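SM80.1 Vicilin (PDB 5VF5) probably serves as a seed storage protein of the 7S vicilin family, built from two cupin domains and found here with a bound copper(II) ion. Local coordinates at residues P11-S16 and A275-A280; D317-P322 and I327-T332. All coordinates share one frame; numbering follows the deposited sequence. Where two conformers were deposited one is given.

Contact 1 (P11-S16 and A275-A280); sequences PYLFKS and ARFEMA
A buried, apolar contact joins the two sheets of the second cupin barrel at one of its margins, beside the copper site: Leu-13, on the outermost strand 13-14 of one sheet, and Tyr-12, just before it, meet Phe-277 and Met-279 on strand 275-281 of the other. The nearest backbones stay far apart, with Tyr-12 CA and Met-279 CA separated by 10.1 Å, so the side chains alone bridge the gap. Met-279 crosses the Tyr-12 side chain at about a right angle. In one of its two modelled conformers the thioether makes an oblique Met-aromatic contact with the phenol ring, SD lying 5.3 Å from the ring centroid, though the exact position of the terminal methyl is doubtful. A flexible thioether suits this place, since it can follow a flat ring without needing a polar partner. The Tyr-12 side chain also comes near the bound copper ion. Farther along, Leu-13 offers a methyl obliquely to the neighbouring aromatic ring, CD1 lying 4.4 Å from CE2 of Phe-277, a loose van der Waals contact. Around these pairs, Leu-313 of strand 307-313 touches both Leu-13 and Phe-277, and strand 327-331 lies beside Met-279 and Phe-277 through Ile-327 and Phe-329.

Contact 2 (D317-P322 and I327-T332); sequences DVLVIP and ITFIAT
Part of the hydrophobic interior of the second cupin barrel lies between two strands close in sequence, 318-321 and 327-331, that belong to opposing sheets. Their short axes approach no nearer than 10.3 Å and run at 153° to each other, nearly antiparallel but too far apart for backbone pairing. Leu-319 and Ile-321 point inward from one strand, Ile-327 and Phe-329 from the other, and the four form a continuous apolar cluster. Leu-319 and Ile-327 reach toward each other tip to tip, with CD2 of Leu-319 3.9 Å from CD1 of Ile-327. Leu-319 CG and Ile-327 CG1 each stand anti to the backbone N (chi1 -175° and 178°), sending their terminal methyls across the gap. The same CD2 of Leu-319 lies 4.0 Å from CE2 of Phe-329, approaching that ring obliquely. Ile-321 uses both of its branches. Its CG2 packs 4.0 Å from CG2 of Ile-327, the two side chains crossing at about a right angle, while its CD1 meets the edge of the Phe-329 ring in plane, 4.0 Å from CZ. Branched aliphatic residues fit because each supplies methyls in more than one direction, and phenylalanine because its large flat ring fills space between the strands and presents an edge to Ile-321 CD1. Tyr-259 of strand 254-261 adjoins both isoleucines. With all four residues buried and only carbon atoms meeting, cohesion between the strands here rests on dispersion and the exclusion of water, not on directional bonds.

Contacts 1 and 2 are neighbouring pieces of one barrel core, their centres about 5 Å apart. Each runs between the same two sheets: strands 13-14 and 318-321 are adjacent in one, 275-281 and 327-331 in the other. Backbone bonds probably tie each pair, Phe-14 N lying 2.8 Å from Val-318 O and Arg-276 O 2.8 Å from Ile-330 N. Leu-319 touches Phe-277, merging the two clusters. The copper ion, bound by Cys-281, His-283 and His-325, lies on the contact 1 side, about 3 Å from the nearest side-chain atom of Tyr-12 but about 9 Å from that of Ile-321. An acetate ion, probably from the crystallisation liquor, comes within about 4 Å of the nearest Ile-321 side-chain atom.

Contact 1 (P11-S16 and A275-A280)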
# COMPACT_ATOMS: atom_id res chain seq x y z
N PRO A 11 -10.84 14.36 5.64
CA PRO A 11 -11.21 12.98 5.83
C PRO A 11 -10.38 12.01 5.02
O PRO A 11 -10.34 10.84 5.37
CB PRO A 11 -12.67 12.93 5.37
CG PRO A 11 -12.83 14.08 4.47
CD PRO A 11 -11.97 15.14 5.10
N TYR A 12 -9.72 12.51 3.98
CA TYR A 12 -8.91 11.67 3.13
C TYR A 12 -7.51 11.42 3.65
O TYR A 12 -6.78 10.58 3.12
CB TYR A 12 -8.80 12.33 1.76
CG TYR A 12 -10.12 12.65 1.11
CD1 TYR A 12 -11.04 11.68 0.87
CD2 TYR A 12 -10.44 13.95 0.77
CE1 TYR A 12 -12.28 11.97 0.30
CE2 TYR A 12 -11.66 14.24 0.18
CZ TYR A 12 -12.55 13.24 -0.07
OH TYR A 12 -13.78 13.53 -0.64
N LEU A 13 -7.06 12.17 4.66
CA LEU A 13 -5.73 12.10 5.20
C LEU A 13 -5.72 11.22 6.43
O LEU A 13 -6.54 11.43 7.35
CB LEU A 13 -5.29 13.50 5.59
CG LEU A 13 -3.96 13.63 6.33
CD1 LEU A 13 -2.83 13.19 5.43
CD2 LEU A 13 -3.74 15.08 6.74
N PHE A 14 -4.79 10.27 6.48
CA PHE A 14 -4.66 9.33 7.61
C PHE A 14 -3.22 9.39 8.04
O PHE A 14 -2.33 8.81 7.42
CB PHE A 14 -5.05 7.91 7.22
CG PHE A 14 -6.50 7.75 6.83
CD1 PHE A 14 -6.96 8.14 5.61
CD2 PHE A 14 -7.42 7.22 7.74
CE1 PHE A 14 -8.31 8.04 5.27
CE2 PHE A 14 -8.76 7.08 7.39
CZ PHE A 14 -9.22 7.51 6.16
N LYS A 15 -2.96 10.15 9.08
CA LYS A 15 -1.62 10.28 9.59
C LYS A 15 -1.07 8.92 10.10
O LYS A 15 -1.83 8.06 10.56
CB LYS A 15 -1.58 11.34 10.68
CG LYS A 15 -1.88 12.74 10.16
CD LYS A 15 -0.77 13.31 9.31
CE LYS A 15 0.46 13.49 10.14
NZ LYS A 15 1.60 14.03 9.35
N SER A 16 0.26 8.79 10.07
CA SER A 16 0.89 7.54 10.45
C SER A 16 0.49 7.05 11.84
O SER A 16 0.35 5.83 12.07
CB SER A 16 2.39 7.62 10.30
OG SER A 16 2.92 8.49 11.29
N ALA A 275 5.91 15.98 1.27
CA ALA A 275 5.27 16.77 0.24
C ALA A 275 4.10 17.57 0.76
O ALA A 275 3.47 17.23 1.76
CB ALA A 275 4.84 15.86 -0.93
N ARG A 276 3.81 18.63 0.03
CA ARG A 276 2.58 19.42 0.14
C ARG A 276 1.64 18.83 -0.91
O ARG A 276 2.08 18.56 -2.01
CB ARG A 276 2.96 20.91 -0.16
CG ARG A 276 1.97 21.94 -0.66
CD ARG A 276 2.72 23.27 -1.00
NE ARG A 276 1.80 24.33 -1.41
CZ ARG A 276 2.10 25.36 -2.22
NH1 ARG A 276 3.32 25.50 -2.72
NH2 ARG A 276 1.16 26.28 -2.54
N PHE A 277 0.38 18.59 -0.58
CA PHE A 277 -0.61 18.23 -1.55
C PHE A 277 -1.72 19.24 -1.64
O PHE A 277 -2.06 19.87 -0.62
CB PHE A 277 -1.16 16.83 -1.31
CG PHE A 277 -2.04 16.69 -0.10
CD1 PHE A 277 -3.41 16.89 -0.21
CD2 PHE A 277 -1.52 16.34 1.14
CE1 PHE A 277 -4.24 16.74 0.89
CE2 PHE A 277 -2.34 16.22 2.25
CZ PHE A 277 -3.70 16.44 2.12
N GLU A 278 -2.34 19.34 -2.79
CA GLU A 278 -3.58 20.11 -2.96
C GLU A 278 -4.50 19.28 -3.83
O GLU A 278 -4.07 18.76 -4.87
CB GLU A 278 -3.34 21.45 -3.64
CG GLU A 278 -2.42 22.35 -2.87
CD GLU A 278 -2.44 23.80 -3.34
OE1 GLU A 278 -2.95 24.06 -4.47
OE2 GLU A 278 -1.94 24.68 -2.56
N MET A 279 -5.72 19.10 -3.41
CA MET A 279 -6.76 18.35 -4.07
C MET A 279 -7.97 19.25 -4.23
O MET A 279 -8.24 20.11 -3.36
CB MET A 279 -7.10 17.08 -3.25
CG MET A 279 -7.99 16.07 -3.97
SD MET A 279 -7.92 14.38 -3.31
CE MET A 279 -8.57 14.70 -1.69
N ALA A 280 -8.73 19.05 -5.30
CA ALA A 280 -10.01 19.73 -5.54
C ALA A 280 -11.12 18.76 -5.24
O ALA A 280 -11.20 17.71 -5.90
CB ALA A 280 -10.09 20.20 -6.97

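Contact 2 (D317-P322 and I327-T332)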
# COMPACT_ATOMS: atom_id res chain seq x y z
N ASP A 317 2.47 8.32 6.40
CA ASP A 317 1.14 8.88 6.25
C ASP A 317 0.47 8.30 5.02
O ASP A 317 1.14 7.93 4.04
CB ASP A 317 1.19 10.39 6.05
CG ASP A 317 1.64 11.17 7.29
OD1 ASP A 317 1.67 10.62 8.42
OD2 ASP A 317 1.95 12.36 7.06
N VAL A 318 -0.84 8.29 5.05
CA VAL A 318 -1.69 7.87 3.94
C VAL A 318 -2.60 9.00 3.47
O VAL A 318 -3.19 9.73 4.27
CB VAL A 318 -2.51 6.63 4.35
CG1 VAL A 318 -3.65 6.34 3.39
CG2 VAL A 318 -1.58 5.44 4.50
N LEU A 319 -2.74 9.13 2.15
CA LEU A 319 -3.75 9.96 1.56
C LEU A 319 -4.61 9.10 0.65
O LEU A 319 -4.06 8.41 -0.21
CB LEU A 319 -3.16 11.08 0.73
CG LEU A 319 -4.14 12.09 0.16
CD1 LEU A 319 -4.89 12.89 1.21
CD2 LEU A 319 -3.44 13.03 -0.80
N VAL A 320 -5.92 9.20 0.78
CA VAL A 320 -6.84 8.56 -0.14
C VAL A 320 -7.20 9.62 -1.20
O VAL A 320 -7.67 10.70 -0.87
CB VAL A 320 -8.09 8.03 0.57
CG1 VAL A 320 -9.09 7.52 -0.45
CG2 VAL A 320 -7.70 6.97 1.59
N ILE A 321 -6.98 9.28 -2.46
CA ILE A 321 -7.36 10.15 -3.57
C ILE A 321 -8.59 9.51 -4.22
O ILE A 321 -8.43 8.52 -4.99
CB ILE A 321 -6.25 10.27 -4.64
CG1 ILE A 321 -4.85 10.53 -4.01
CG2 ILE A 321 -6.67 11.38 -5.64
CD1 ILE A 321 -3.74 10.41 -5.03
N PRO A 322 -9.79 10.06 -4.00
CA PRO A 322 -10.95 9.48 -4.68
C PRO A 322 -10.83 9.66 -6.21
O PRO A 322 -10.20 10.61 -6.70
CB PRO A 322 -12.12 10.30 -4.14
CG PRO A 322 -11.62 10.92 -2.91
CD PRO A 322 -10.16 11.15 -3.08
N ILE A 327 -5.54 16.41 -8.30
CA ILE A 327 -4.55 16.38 -7.23
C ILE A 327 -3.19 16.77 -7.77
O ILE A 327 -2.85 16.47 -8.90
CB ILE A 327 -4.51 14.94 -6.60
CG1 ILE A 327 -3.47 14.78 -5.52
CG2 ILE A 327 -4.23 13.88 -7.65
CD1 ILE A 327 -3.97 14.93 -4.17
N THR A 328 -2.39 17.36 -6.90
CA THR A 328 -0.97 17.63 -7.13
C THR A 328 -0.21 17.38 -5.85
O THR A 328 -0.74 17.57 -4.73
CB THR A 328 -0.72 19.05 -7.69
OG1 THR A 328 0.66 19.23 -8.01
CG2 THR A 328 -1.10 20.11 -6.69
N PHE A 329 1.03 16.99 -6.00
CA PHE A 329 2.00 16.83 -4.90
C PHE A 329 3.24 17.64 -5.25
O PHE A 329 3.74 17.55 -6.37
CB PHE A 329 2.43 15.39 -4.70
CG PHE A 329 1.32 14.44 -4.38
CD1 PHE A 329 0.63 13.79 -5.39
CD2 PHE A 329 0.98 14.15 -3.07
CE1 PHE A 329 -0.38 12.87 -5.09
CE2 PHE A 329 -0.01 13.25 -2.75
CZ PHE A 329 -0.70 12.61 -3.77
N ILE A 330 3.79 18.34 -4.27
CA ILE A 330 4.95 19.18 -4.41
C ILE A 330 5.96 18.68 -3.34
O ILE A 330 5.70 18.76 -2.13
CB ILE A 330 4.63 20.67 -4.13
CG1 ILE A 330 3.63 21.21 -5.15
CG2 ILE A 330 5.91 21.47 -4.19
CD1 ILE A 330 2.19 21.06 -4.70
N ALA A 331 7.07 18.13 -3.79
CA ALA A 331 8.14 17.69 -2.93
C ALA A 331 8.71 18.86 -2.18
O ALA A 331 8.87 19.97 -2.71
CB ALA A 331 9.21 16.97 -3.71
N THR A 332 8.95 18.66 -0.90
CA THR A 332 9.44 19.76 -0.12
C THR A 332 10.86 19.41 0.27
O THR A 332 11.08 18.53 1.11
CB THR A 332 8.40 20.23 0.97
OG1 THR A 332 7.97 19.19 1.85
CG2 THR A 332 7.11 20.90 0.28